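Nuclear hormone receptor FTZ-F1 (Drosophila melanogaster, PDB 2XHS) probably acts as a transcription factor of the nuclear receptor family, with a mainly helical ligand-binding domain that binds a peptide of Fushi tarazu. Local coordinates at residues F32-L35 / Q36-Y40; L137-K140 / L141-L144; G176-N179 / V180-A183; L185-T188 / L189-P193. All coordinates share one frame; numbering follows the deposited sequence.

Contact 1 of 4, residues F32-L35 / Q36-Y40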
ATOM      1  N   PHE A  32      -3.708   4.697  14.912  1.00 52.16           N
ATOM      2  CA  PHE A  32      -4.329   4.641  16.205  1.00 51.41           C
ATOM      3  C   PHE A  32      -4.874   5.970  16.638  1.00 51.23           C
ATOM      4  O   PHE A  32      -5.784   6.049  17.413  1.00 50.82           O
ATOM      5  CB  PHE A  32      -3.412   3.975  17.199  1.00 50.77           C
ATOM      6  CG  PHE A  32      -3.168   2.550  16.886  1.00 48.42           C
ATOM      7  CD1 PHE A  32      -4.059   1.599  17.237  1.00 47.59           C
ATOM      8  CD2 PHE A  32      -2.072   2.170  16.215  1.00 48.30           C
ATOM      9  CE1 PHE A  32      -3.845   0.323  16.945  1.00 43.92           C
ATOM     10  CE2 PHE A  32      -1.875   0.883  15.931  1.00 48.94           C
ATOM     11  CZ  PHE A  32      -2.762  -0.030  16.292  1.00 45.60           C
ATOM     12  N   ALA A  33      -4.306   7.035  16.132  1.00 51.31           N
ATOM     13  CA  ALA A  33      -4.801   8.335  16.481  1.00 51.83           C
ATOM     14  C   ALA A  33      -6.205   8.542  16.002  1.00 52.85           C
ATOM     15  O   ALA A  33      -7.022   9.065  16.705  1.00 53.76           O
ATOM     16  CB  ALA A  33      -3.941   9.346  15.895  1.00 51.36           C
ATOM     17  N   LEU A  34      -6.467   8.182  14.762  1.00 53.37           N
ATOM     18  CA  LEU A  34      -7.785   8.290  14.201  1.00 52.57           C
ATOM     19  C   LEU A  34      -8.683   7.350  14.936  1.00 53.13           C
ATOM     20  O   LEU A  34      -9.767   7.685  15.317  1.00 53.50           O
ATOM     21  CB  LEU A  34      -7.721   7.919  12.736  1.00 52.35           C
ATOM     22  CG  LEU A  34      -8.886   8.049  11.780  1.00 51.11           C
ATOM     23  CD1 LEU A  34      -8.351   8.158  10.447  1.00 52.69           C
ATOM     24  CD2 LEU A  34      -9.645   6.826  11.848  1.00 52.70           C
ATOM     25  N   LEU A  35      -8.207   6.157  15.180  1.00 53.64           N
ATOM     26  CA  LEU A  35      -9.041   5.183  15.827  1.00 54.08           C
ATOM     27  C   LEU A  35      -9.429   5.662  17.185  1.00 55.85           C
ATOM     28  O   LEU A  35     -10.527   5.457  17.606  1.00 56.83           O
ATOM     29  CB  LEU A  35      -8.308   3.870  15.977  1.00 53.65           C
ATOM     30  CG  LEU A  35      -8.270   2.808  14.908  1.00 50.40           C
ATOM     31  CD1 LEU A  35      -7.457   1.723  15.434  1.00 44.32           C
ATOM     32  CD2 LEU A  35      -9.602   2.305  14.638  1.00 48.57           C
ATOM     33  N   GLN A  36      -8.513   6.254  17.916  1.00 57.63           N
ATOM     34  CA  GLN A  36      -8.885   6.780  19.203  1.00 58.79           C
ATOM     35  C   GLN A  36      -9.826   7.923  19.070  1.00 58.89           C
ATOM     36  O   GLN A  36     -10.836   7.969  19.688  1.00 58.64           O
ATOM     37  CB  GLN A  36      -7.657   7.276  19.923  1.00 59.76           C
ATOM     38  CG  GLN A  36      -7.954   8.030  21.168  1.00 62.48           C
ATOM     39  CD  GLN A  36      -8.572   7.169  22.219  1.00 66.65           C
ATOM     40  OE1 GLN A  36      -8.783   5.990  22.016  1.00 67.46           O
ATOM     41  NE2 GLN A  36      -8.872   7.756  23.349  1.00 67.75           N
ATOM     42  N   LYS A  37      -9.516   8.851  18.216  1.00 60.24           N
ATOM     43  CA  LYS A  37     -10.369   9.997  18.094  1.00 61.46           C
ATOM     44  C   LYS A  37     -11.745   9.623  17.651  1.00 62.27           C
ATOM     45  O   LYS A  37     -12.704  10.216  18.063  1.00 63.31           O
ATOM     46  CB  LYS A  37      -9.781  10.991  17.135  1.00 60.90           C
ATOM     47  CG  LYS A  37     -10.743  12.006  16.710  1.00 62.27           C
ATOM     48  CD  LYS A  37     -10.060  13.119  16.013  1.00 65.87           C
ATOM     49  CE  LYS A  37     -11.047  14.137  15.577  1.00 67.54           C
ATOM     50  NZ  LYS A  37     -10.369  15.211  14.847  1.00 72.53           N
ATOM     51  N   GLN A  38     -11.852   8.661  16.774  1.00 62.92           N
ATOM     52  CA  GLN A  38     -13.151   8.305  16.285  1.00 64.54           C
ATOM     53  C   GLN A  38     -13.991   7.568  17.263  1.00 67.04           C
ATOM     54  O   GLN A  38     -15.159   7.429  17.070  1.00 66.59           O
ATOM     55  CB  GLN A  38     -13.062   7.518  14.994  1.00 64.02           C
ATOM     56  CG  GLN A  38     -12.573   8.303  13.816  1.00 62.78           C
ATOM     57  CD  GLN A  38     -13.342   9.545  13.571  1.00 58.38           C
ATOM     58  OE1 GLN A  38     -14.460   9.494  13.125  1.00 56.05           O
ATOM     59  NE2 GLN A  38     -12.738  10.671  13.829  1.00 52.71           N
ATOM     60  N   THR A  39     -13.396   7.026  18.294  1.00 70.92           N
ATOM     61  CA  THR A  39     -14.166   6.177  19.150  1.00 75.19           C
ATOM     62  C   THR A  39     -14.342   6.609  20.582  1.00 77.83           C
ATOM     63  O   THR A  39     -15.257   6.178  21.240  1.00 78.63           O
ATOM     64  CB  THR A  39     -13.546   4.826  19.131  1.00 75.31           C
ATOM     65  OG1 THR A  39     -12.204   4.947  19.581  1.00 79.82           O
ATOM     66  CG2 THR A  39     -13.503   4.332  17.755  1.00 75.32           C
ATOM     67  N   TYR A  40     -13.463   7.432  21.100  1.00 81.18           N
ATOM     68  CA  TYR A  40     -13.609   7.771  22.495  1.00 84.75           C
ATOM     69  C   TYR A  40     -14.878   8.548  22.730  1.00 85.78           C
ATOM     70  O   TYR A  40     -15.309   9.327  21.904  1.00 86.37           O
ATOM     71  CB  TYR A  40     -12.402   8.522  23.016  1.00 85.56           C
ATOM     72  CG  TYR A  40     -12.591   9.993  23.157  1.00 90.29           C
ATOM     73  CD1 TYR A  40     -12.569  10.819  22.065  1.00 93.39           C
ATOM     74  CD2 TYR A  40     -12.765  10.559  24.395  1.00 95.22           C
ATOM     75  CE1 TYR A  40     -12.732  12.160  22.196  1.00 98.02           C
ATOM     76  CE2 TYR A  40     -12.932  11.903  24.541  1.00 99.47           C
ATOM     77  CZ  TYR A  40     -12.914  12.704  23.437  1.00100.84           C
ATOM     78  OH  TYR A  40     -13.083  14.057  23.587  1.00101.39           O
TER
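Gln36 N reaches back to Phe32 O, Lys37 N to Ala33 O and Gln38 N to Leu34 O, the regular i to i+4 ladder of helix 24-39, an alpha-helix of the nuclear receptor ligand-binding domain. All three bonds are sound, that from Gln38 N to Leu34 O measuring 2.7 Å. Toward Thr39 the bonding changes: Thr39 N makes only a weak bond to Leu35 O, and Gln36 O takes both Thr39 N and Tyr40 N.

Among the side chains, Leu34 swings CG opposite its own nitrogen (chi1 -174°), which carries CD2 forward to within 3.8 Å of Gln38 CG. The two chains cross at a slant, and the methyl meets the aliphatic part of the glutamine, whose OE1 is held by Lys53. Leu34 and Leu35 also pack on Leu50 of helix 47-67. Thr39 bends its polar branch toward the preceding turn: the hydroxyl sits between backbone N and carbonyl carbon (chi1 59°), and OG1 donates to Leu35 O at 2.6 Å, only 15° from the carbonyl plane.

Contact 2 of 4, residues L137-K140 / L141-L144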
ATOM      1  N   LEU A 137       0.185 -15.432   1.113  1.00 52.40           N
ATOM      2  CA  LEU A 137       1.165 -14.483   0.644  1.00 49.73           C
ATOM      3  C   LEU A 137       2.131 -14.082   1.706  1.00 48.03           C
ATOM      4  O   LEU A 137       3.296 -14.002   1.477  1.00 46.83           O
ATOM      5  CB  LEU A 137       0.474 -13.254   0.083  1.00 49.12           C
ATOM      6  CG  LEU A 137      -0.450 -13.441  -1.104  1.00 50.93           C
ATOM      7  CD1 LEU A 137      -0.970 -12.130  -1.488  1.00 53.78           C
ATOM      8  CD2 LEU A 137       0.268 -14.018  -2.249  1.00 51.91           C
ATOM      9  N   GLN A 138       1.637 -13.847   2.897  1.00 47.08           N
ATOM     10  CA  GLN A 138       2.501 -13.432   3.967  1.00 47.34           C
ATOM     11  C   GLN A 138       3.522 -14.477   4.213  1.00 47.74           C
ATOM     12  O   GLN A 138       4.639 -14.172   4.470  1.00 46.77           O
ATOM     13  CB  GLN A 138       1.730 -13.220   5.250  1.00 46.73           C
ATOM     14  CG  GLN A 138       2.553 -12.538   6.298  1.00 47.79           C
ATOM     15  CD  GLN A 138       1.862 -12.330   7.584  1.00 47.35           C
ATOM     16  OE1 GLN A 138       0.918 -11.604   7.666  1.00 48.81           O
ATOM     17  NE2 GLN A 138       2.360 -12.936   8.608  1.00 49.70           N
ATOM     18  N   ASN A 139       3.130 -15.729   4.169  1.00 48.61           N
ATOM     19  CA  ASN A 139       4.068 -16.811   4.316  1.00 49.16           C
ATOM     20  C   ASN A 139       5.077 -16.892   3.204  1.00 48.81           C
ATOM     21  O   ASN A 139       6.222 -17.165   3.427  1.00 48.67           O
ATOM     22  CB  ASN A 139       3.327 -18.119   4.398  1.00 50.17           C
ATOM     23  CG  ASN A 139       2.815 -18.399   5.759  1.00 54.74           C
ATOM     24  OD1 ASN A 139       3.475 -18.125   6.743  1.00 60.88           O
ATOM     25  ND2 ASN A 139       1.646 -18.985   5.834  1.00 55.28           N
ATOM     26  N   LYS A 140       4.638 -16.699   1.981  1.00 47.50           N
ATOM     27  CA  LYS A 140       5.534 -16.793   0.868  1.00 46.37           C
ATOM     28  C   LYS A 140       6.566 -15.743   1.001  1.00 45.57           C
ATOM     29  O   LYS A 140       7.708 -15.972   0.751  1.00 45.41           O
ATOM     30  CB  LYS A 140       4.773 -16.561  -0.415  1.00 47.07           C
ATOM     31  CG  LYS A 140       4.273 -17.777  -1.107  1.00 47.37           C
ATOM     32  CD  LYS A 140       3.406 -17.393  -2.235  1.00 49.03           C
ATOM     33  CE  LYS A 140       3.204 -18.493  -3.182  1.00 51.94           C
ATOM     34  NZ  LYS A 140       2.050 -18.202  -4.010  1.00 52.81           N
ATOM     35  N   LEU A 141       6.126 -14.560   1.363  1.00 44.95           N
ATOM     36  CA  LEU A 141       6.991 -13.422   1.514  1.00 43.61           C
ATOM     37  C   LEU A 141       7.989 -13.578   2.586  1.00 43.89           C
ATOM     38  O   LEU A 141       9.101 -13.210   2.418  1.00 45.98           O
ATOM     39  CB  LEU A 141       6.174 -12.182   1.779  1.00 42.83           C
ATOM     40  CG  LEU A 141       5.688 -11.453   0.543  1.00 41.45           C
ATOM     41  CD1 LEU A 141       4.840 -10.353   0.933  1.00 37.20           C
ATOM     42  CD2 LEU A 141       6.822 -10.908  -0.177  1.00 41.35           C
ATOM     43  N   GLN A 142       7.576 -14.123   3.705  1.00 44.61           N
ATOM     44  CA  GLN A 142       8.458 -14.348   4.837  1.00 45.05           C
ATOM     45  C   GLN A 142       9.554 -15.303   4.527  1.00 44.95           C
ATOM     46  O   GLN A 142      10.666 -15.117   4.894  1.00 45.30           O
ATOM     47  CB  GLN A 142       7.673 -14.926   5.990  1.00 44.87           C
ATOM     48  CG  GLN A 142       7.060 -13.929   6.921  1.00 48.93           C
ATOM     49  CD  GLN A 142       6.085 -14.554   7.840  1.00 51.28           C
ATOM     50  OE1 GLN A 142       5.572 -13.921   8.723  1.00 53.50           O
ATOM     51  NE2 GLN A 142       5.828 -15.815   7.644  1.00 54.25           N
ATOM     52  N   ASP A 143       9.220 -16.356   3.844  1.00 46.06           N
ATOM     53  CA  ASP A 143      10.189 -17.341   3.508  1.00 47.58           C
ATOM     54  C   ASP A 143      11.212 -16.732   2.617  1.00 47.15           C
ATOM     55  O   ASP A 143      12.313 -17.208   2.527  1.00 48.53           O
ATOM     56  CB  ASP A 143       9.531 -18.499   2.823  1.00 48.95           C
ATOM     57  CG  ASP A 143       8.818 -19.380   3.771  1.00 55.80           C
ATOM     58  OD1 ASP A 143       9.171 -19.386   4.960  1.00 60.53           O
ATOM     59  OD2 ASP A 143       7.921 -20.100   3.330  1.00 60.50           O
ATOM     60  N   LEU A 144      10.844 -15.663   1.953  1.00 45.83           N
ATOM     61  CA  LEU A 144      11.720 -15.022   1.012  1.00 43.53           C
ATOM     62  C   LEU A 144      12.531 -13.990   1.699  1.00 43.11           C
ATOM     63  O   LEU A 144      13.302 -13.326   1.087  1.00 43.09           O
ATOM     64  CB  LEU A 144      10.928 -14.350  -0.078  1.00 43.16           C
ATOM     65  CG  LEU A 144      10.351 -15.143  -1.232  1.00 43.08           C
ATOM     66  CD1 LEU A 144       9.502 -14.250  -2.020  1.00 42.64           C
ATOM     67  CD2 LEU A 144      11.404 -15.662  -2.099  1.00 45.18           C
TER
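Gln138 and Gln142, one turn apart on helix 135-143, illustrate how polar side chains can pair along a single helix without gripping each other hard. Backbone bonds set the frame. Leu141 N donates to Leu137 O at 2.9 Å, Gln142 N to Gln138 O and Asp143 N to Asn139 O, while the last of the series, from Leu144 N to Lys140 O, is weak at 3.4 Å, as the chain leaves the helix.

The amide contacts form a second group. Gln138 is extended as far as CD, with CG opposite the backbone nitrogen (chi1 -169°), and its NE2 makes a weak hydrogen bond to Gln142 OE1 at 3.4 Å. The two amide planes are turned 69° apart, so the groups meet askew rather than as a flat pair. The other end of the Gln138 amide, OE1, accepts from Arg100 NH1; one side chain thus links its own helix to helix 77-102. At the nitrogen end of the Gln142 amide, NE2 lies 3.4 Å from Asn139 OD1, with those planes 58° apart.

Charge is handled outside the turn: Lys140 stretches away from the helix to a salt bridge with Glu208. Apolar packing is likewise directed outward, the buried Leu141 resting on Leu97 and Leu202. Helix 135-143 lies against two others: Gln138, Leu141 and Gln142 touch Leu97 or Ile101 of helix 77-102, and Leu137, Lys140, Leu141 and Leu144 touch Glu208, Ile205 or Leu202 of helix 198-224.

Contact 3 of 4, residues G176-N179 / V180-A183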
ATOM      1  N   GLY A 176      11.526   4.270 -15.003  1.00 58.90           N
ATOM      2  CA  GLY A 176      11.537   4.136 -13.579  1.00 56.26           C
ATOM      3  C   GLY A 176      11.202   2.740 -13.166  1.00 54.08           C
ATOM      4  O   GLY A 176      11.795   2.197 -12.291  1.00 54.13           O
ATOM      5  N   HIS A 177      10.225   2.150 -13.797  1.00 51.94           N
ATOM      6  CA  HIS A 177       9.874   0.827 -13.415  1.00 51.38           C
ATOM      7  C   HIS A 177      11.060  -0.020 -13.678  1.00 51.82           C
ATOM      8  O   HIS A 177      11.409  -0.861 -12.911  1.00 52.95           O
ATOM      9  CB  HIS A 177       8.721   0.361 -14.267  1.00 51.08           C
ATOM     10  CG  HIS A 177       8.230  -1.000 -13.926  1.00 49.81           C
ATOM     11  ND1 HIS A 177       8.782  -2.137 -14.449  1.00 48.75           N
ATOM     12  CD2 HIS A 177       7.233  -1.406 -13.118  1.00 50.65           C
ATOM     13  CE1 HIS A 177       8.144  -3.186 -13.984  1.00 49.34           C
ATOM     14  NE2 HIS A 177       7.203  -2.770 -13.168  1.00 49.44           N
ATOM     15  N   ASP A 178      11.683   0.194 -14.806  1.00 51.60           N
ATOM     16  CA  ASP A 178      12.810  -0.597 -15.196  1.00 51.82           C
ATOM     17  C   ASP A 178      14.030  -0.461 -14.320  1.00 51.44           C
ATOM     18  O   ASP A 178      14.752  -1.399 -14.128  1.00 51.37           O
ATOM     19  CB  ASP A 178      13.078  -0.456 -16.664  1.00 51.93           C
ATOM     20  CG  ASP A 178      12.127  -1.258 -17.472  1.00 56.50           C
ATOM     21  OD1 ASP A 178      11.445  -2.109 -16.909  1.00 56.15           O
ATOM     22  OD2 ASP A 178      12.057  -1.068 -18.678  1.00 60.97           O
ATOM     23  N   ASN A 179      14.274   0.724 -13.811  1.00 51.15           N
ATOM     24  CA  ASN A 179      15.348   0.935 -12.877  1.00 51.16           C
ATOM     25  C   ASN A 179      15.186   0.248 -11.585  1.00 50.50           C
ATOM     26  O   ASN A 179      16.083  -0.342 -11.068  1.00 51.07           O
ATOM     27  CB  ASN A 179      15.380   2.376 -12.517  1.00 51.35           C
ATOM     28  CG  ASN A 179      16.263   3.128 -13.372  1.00 56.89           C
ATOM     29  OD1 ASN A 179      17.093   3.859 -12.897  1.00 65.10           O
ATOM     30  ND2 ASN A 179      16.116   2.965 -14.662  1.00 59.61           N
ATOM     31  N   VAL A 180      14.011   0.381 -11.044  1.00 49.92           N
ATOM     32  CA  VAL A 180      13.688  -0.181  -9.780  1.00 49.49           C
ATOM     33  C   VAL A 180      13.790  -1.672  -9.820  1.00 49.51           C
ATOM     34  O   VAL A 180      14.208  -2.272  -8.875  1.00 48.76           O
ATOM     35  CB  VAL A 180      12.315   0.237  -9.396  1.00 49.52           C
ATOM     36  CG1 VAL A 180      11.988  -0.281  -8.071  1.00 49.41           C
ATOM     37  CG2 VAL A 180      12.271   1.705  -9.374  1.00 49.07           C
ATOM     38  N   GLN A 181      13.416  -2.276 -10.924  1.00 48.83           N
ATOM     39  CA  GLN A 181      13.504  -3.699 -11.027  1.00 49.54           C
ATOM     40  C   GLN A 181      14.922  -4.099 -10.905  1.00 48.59           C
ATOM     41  O   GLN A 181      15.264  -5.053 -10.254  1.00 49.82           O
ATOM     42  CB  GLN A 181      13.072  -4.111 -12.398  1.00 49.53           C
ATOM     43  CG  GLN A 181      11.656  -4.402 -12.499  1.00 55.28           C
ATOM     44  CD  GLN A 181      11.361  -5.318 -13.612  1.00 59.24           C
ATOM     45  OE1 GLN A 181      10.610  -6.261 -13.455  1.00 62.66           O
ATOM     46  NE2 GLN A 181      11.941  -5.054 -14.753  1.00 55.50           N
ATOM     47  N   ALA A 182      15.757  -3.370 -11.587  1.00 46.45           N
ATOM     48  CA  ALA A 182      17.148  -3.634 -11.578  1.00 45.39           C
ATOM     49  C   ALA A 182      17.734  -3.418 -10.226  1.00 45.12           C
ATOM     50  O   ALA A 182      18.555  -4.155  -9.787  1.00 46.15           O
ATOM     51  CB  ALA A 182      17.776  -2.768 -12.519  1.00 45.55           C
ATOM     52  N   ALA A 183      17.335  -2.361  -9.572  1.00 43.29           N
ATOM     53  CA  ALA A 183      17.860  -2.091  -8.273  1.00 42.42           C
ATOM     54  C   ALA A 183      17.458  -3.191  -7.347  1.00 41.88           C
ATOM     55  O   ALA A 183      18.212  -3.578  -6.503  1.00 41.36           O
ATOM     56  CB  ALA A 183      17.356  -0.793  -7.781  1.00 41.64           C
TER
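Helix 170-191, a long alpha-helix of the nuclear receptor ligand-binding domain, supplies two consecutive turns here, in which His177 and Asp178 both meet Gln181. Val180 N donates to Gly176 O and Gln181 N to His177 O; the bond from Ala182 N to Asp178 O is weak at 3.4 Å.

Gln181 runs back along the surface of the preceding turn. His177, whose imidazole is swung opposite its own nitrogen (chi1 -178°), brings CE1 to 3.9 Å from Gln181 CD. Ring and amide planes are inclined by 44°, which makes the meeting slanted van der Waals packing rather than a stack. The amide nitrogen also lies beside the Asp178 carboxylate, the two side chains pointing the same way with the planes of their end groups 25° apart; NE2 of Gln181 is 3.7 Å from Asp178 OD1, a distance that suggests polar proximity and no more. Replacing Gln181 by an alanine would probably leave the His177 ring without the amide packed against it and freer to turn.

On the buried side Val180 leans on Cys153 and Leu157 of helix 148-159, and Leu157 also touches His177 and Gln181. The backbone ladder runs on past this face to Ala183, whose N donates to Asn179 O at 2.8 Å, the donor lying in the carbonyl plane.

Contact 4 of 4, residues L185-T188 / L189-P193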
ATOM      1  N   LEU A 185      16.810  -6.228  -8.162  1.00 41.69           N
ATOM      2  CA  LEU A 185      17.555  -7.403  -8.459  1.00 41.28           C
ATOM      3  C   LEU A 185      18.913  -7.355  -7.828  1.00 41.80           C
ATOM      4  O   LEU A 185      19.366  -8.299  -7.285  1.00 42.17           O
ATOM      5  CB  LEU A 185      17.690  -7.535  -9.954  1.00 40.97           C
ATOM      6  CG  LEU A 185      18.532  -8.656 -10.505  1.00 39.71           C
ATOM      7  CD1 LEU A 185      18.089  -9.945  -9.999  1.00 38.24           C
ATOM      8  CD2 LEU A 185      18.307  -8.604 -11.929  1.00 41.88           C
ATOM      9  N   ASP A 186      19.566  -6.228  -7.904  1.00 42.80           N
ATOM     10  CA  ASP A 186      20.880  -6.076  -7.357  1.00 44.16           C
ATOM     11  C   ASP A 186      20.849  -6.298  -5.873  1.00 44.34           C
ATOM     12  O   ASP A 186      21.705  -6.918  -5.316  1.00 44.10           O
ATOM     13  CB  ASP A 186      21.311  -4.648  -7.673  1.00 44.88           C
ATOM     14  CG  ASP A 186      22.674  -4.303  -7.180  1.00 47.92           C
ATOM     15  OD1 ASP A 186      23.543  -5.150  -7.131  1.00 53.64           O
ATOM     16  OD2 ASP A 186      22.889  -3.154  -6.842  1.00 49.77           O
ATOM     17  N   TYR A 187      19.849  -5.762  -5.217  1.00 44.92           N
ATOM     18  CA  TYR A 187      19.777  -5.852  -3.796  1.00 44.39           C
ATOM     19  C   TYR A 187      19.661  -7.287  -3.408  1.00 45.06           C
ATOM     20  O   TYR A 187      20.317  -7.744  -2.514  1.00 44.97           O
ATOM     21  CB  TYR A 187      18.600  -5.014  -3.305  1.00 44.02           C
ATOM     22  CG  TYR A 187      18.393  -5.000  -1.822  1.00 43.36           C
ATOM     23  CD1 TYR A 187      19.341  -4.520  -0.969  1.00 43.43           C
ATOM     24  CD2 TYR A 187      17.243  -5.469  -1.282  1.00 42.71           C
ATOM     25  CE1 TYR A 187      19.136  -4.528   0.377  1.00 43.18           C
ATOM     26  CE2 TYR A 187      17.050  -5.478   0.038  1.00 44.55           C
ATOM     27  CZ  TYR A 187      17.994  -5.009   0.870  1.00 43.86           C
ATOM     28  OH  TYR A 187      17.778  -5.032   2.211  1.00 42.55           O
ATOM     29  N   THR A 188      18.831  -8.023  -4.100  1.00 45.37           N
ATOM     30  CA  THR A 188      18.657  -9.395  -3.737  1.00 46.39           C
ATOM     31  C   THR A 188      19.921 -10.135  -3.900  1.00 45.96           C
ATOM     32  O   THR A 188      20.253 -10.950  -3.093  1.00 46.39           O
ATOM     33  CB  THR A 188      17.728 -10.066  -4.669  1.00 45.51           C
ATOM     34  OG1 THR A 188      18.275  -9.951  -5.966  1.00 51.32           O
ATOM     35  CG2 THR A 188      16.468  -9.385  -4.677  1.00 45.80           C
ATOM     36  N   LEU A 189      20.601  -9.902  -4.998  1.00 46.11           N
ATOM     37  CA  LEU A 189      21.821 -10.623  -5.262  1.00 45.83           C
ATOM     38  C   LEU A 189      22.955 -10.362  -4.309  1.00 45.39           C
ATOM     39  O   LEU A 189      23.603 -11.269  -3.884  1.00 43.96           O
ATOM     40  CB  LEU A 189      22.268 -10.325  -6.676  1.00 46.37           C
ATOM     41  CG  LEU A 189      21.343 -10.986  -7.663  1.00 47.26           C
ATOM     42  CD1 LEU A 189      21.754 -10.751  -9.060  1.00 48.25           C
ATOM     43  CD2 LEU A 189      21.375 -12.409  -7.372  1.00 48.74           C
ATOM     44  N   THR A 190      23.240  -9.104  -4.058  1.00 45.25           N
ATOM     45  CA  THR A 190      24.240  -8.723  -3.109  1.00 45.21           C
ATOM     46  C   THR A 190      23.928  -9.012  -1.669  1.00 46.68           C
ATOM     47  O   THR A 190      24.772  -9.447  -0.923  1.00 46.90           O
ATOM     48  CB  THR A 190      24.467  -7.278  -3.200  1.00 45.40           C
ATOM     49  OG1 THR A 190      24.470  -6.914  -4.562  1.00 48.33           O
ATOM     50  CG2 THR A 190      25.770  -6.952  -2.659  1.00 44.11           C
ATOM     51  N   CYS A 191      22.721  -8.687  -1.256  1.00 48.36           N
ATOM     52  CA  CYS A 191      22.356  -8.821   0.133  1.00 48.87           C
ATOM     53  C   CYS A 191      21.645 -10.082   0.539  1.00 48.48           C
ATOM     54  O   CYS A 191      21.612 -10.390   1.688  1.00 48.33           O
ATOM     55  CB  CYS A 191      21.586  -7.596   0.582  1.00 48.24           C
ATOM     56  SG  CYS A 191      22.473  -6.101   0.399  1.00 54.39           S
ATOM     57  N   TYR A 192      21.060 -10.813  -0.383  1.00 48.41           N
ATOM     58  CA  TYR A 192      20.459 -12.073  -0.014  1.00 48.52           C
ATOM     59  C   TYR A 192      20.831 -13.175  -0.962  1.00 48.95           C
ATOM     60  O   TYR A 192      19.987 -13.739  -1.591  1.00 49.64           O
ATOM     61  CB  TYR A 192      18.955 -11.956  -0.004  1.00 47.70           C
ATOM     62  CG  TYR A 192      18.411 -11.051   1.046  1.00 47.57           C
ATOM     63  CD1 TYR A 192      18.116 -11.513   2.291  1.00 46.99           C
ATOM     64  CD2 TYR A 192      18.157  -9.742   0.778  1.00 48.18           C
ATOM     65  CE1 TYR A 192      17.617 -10.702   3.216  1.00 45.34           C
ATOM     66  CE2 TYR A 192      17.675  -8.938   1.705  1.00 47.23           C
ATOM     67  CZ  TYR A 192      17.405  -9.420   2.917  1.00 47.87           C
ATOM     68  OH  TYR A 192      16.896  -8.591   3.843  1.00 45.35           O
ATOM     69  N   PRO A 193      22.104 -13.487  -1.031  1.00 49.02           N
ATOM     70  CA  PRO A 193      22.650 -14.477  -1.935  1.00 49.26           C
ATOM     71  C   PRO A 193      22.131 -15.847  -1.680  1.00 50.20           C
ATOM     72  O   PRO A 193      21.994 -16.649  -2.553  1.00 51.61           O
ATOM     73  CB  PRO A 193      24.101 -14.432  -1.578  1.00 48.81           C
ATOM     74  CG  PRO A 193      24.306 -13.100  -1.245  1.00 47.63           C
ATOM     75  CD  PRO A 193      23.174 -12.667  -0.483  1.00 48.50           C
TER
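Tyr187 holds the compact half of this contact, where the C-terminal turn of helix 170-191 folds Cys191 and Tyr192 around one aromatic ring. CG of Tyr187 lies opposite the backbone nitrogen (chi1 -180°), which sends the ring toward the next turn, and Cys191 SG approaches obliquely, 3.7 Å from CE1, in a sulfur-aromatic contact. Tyr192, the first residue to leave helical geometry, presents its edge toward the face of Tyr187 in an offset edge-to-face pair with planes at 79° and centroids 5.8 Å apart. Tyr192 N still bonds to Thr188 O at 2.8 Å, although the donor stands above the carbonyl plane. The Tyr187 hydroxyl is hydrogen-bonded to Glu6 N. A leucine in place of Tyr187 would probably leave Tyr192 without its edge-to-face partner and Glu6 N without that hydroxyl.

The other flank is looser and largely exposed. Leu185 and Leu189 lie side by side, pointing the same way, and meet through their CD1 methyls at 3.9 Å. Thr190 turns back on the helix: Asp186 O accepts from both its N, at 3.0 Å, and its OG1, at 2.9 Å, the amide coming nearly head-on while the hydroxyl is tilted 33° from the carbonyl plane.

Around the helix end, Tyr187 rests on Leu5 and Val11 of the N-terminal loops, and Tyr192 bonds Asp147, just ahead of helix 148-159, and forms a cation-pi contact with Lys198, at the start of helix 198-224.

In the fold
The four contacts come one after another along the chain, each a short run of a single helix: contact 1 on helix 24-39, contact 2 on helix 135-143, contacts 3 and 4 on helix 170-191. Contacts 3 and 4 have centres about 14 Å apart and nearly adjoin in sequence, whereas contact 1 lies on the opposite side of the chain's centre from both, about 39 and 41 Å away between centres. Contacts 2 and 4 have centres about 17 Å apart and nearest atoms about 5 Å apart, without touching; both neighbour helix 198-224. Together they sample the periphery of a helical ligand-binding domain, where local turns face neighbouring helices or loops on one side and solvent on the other.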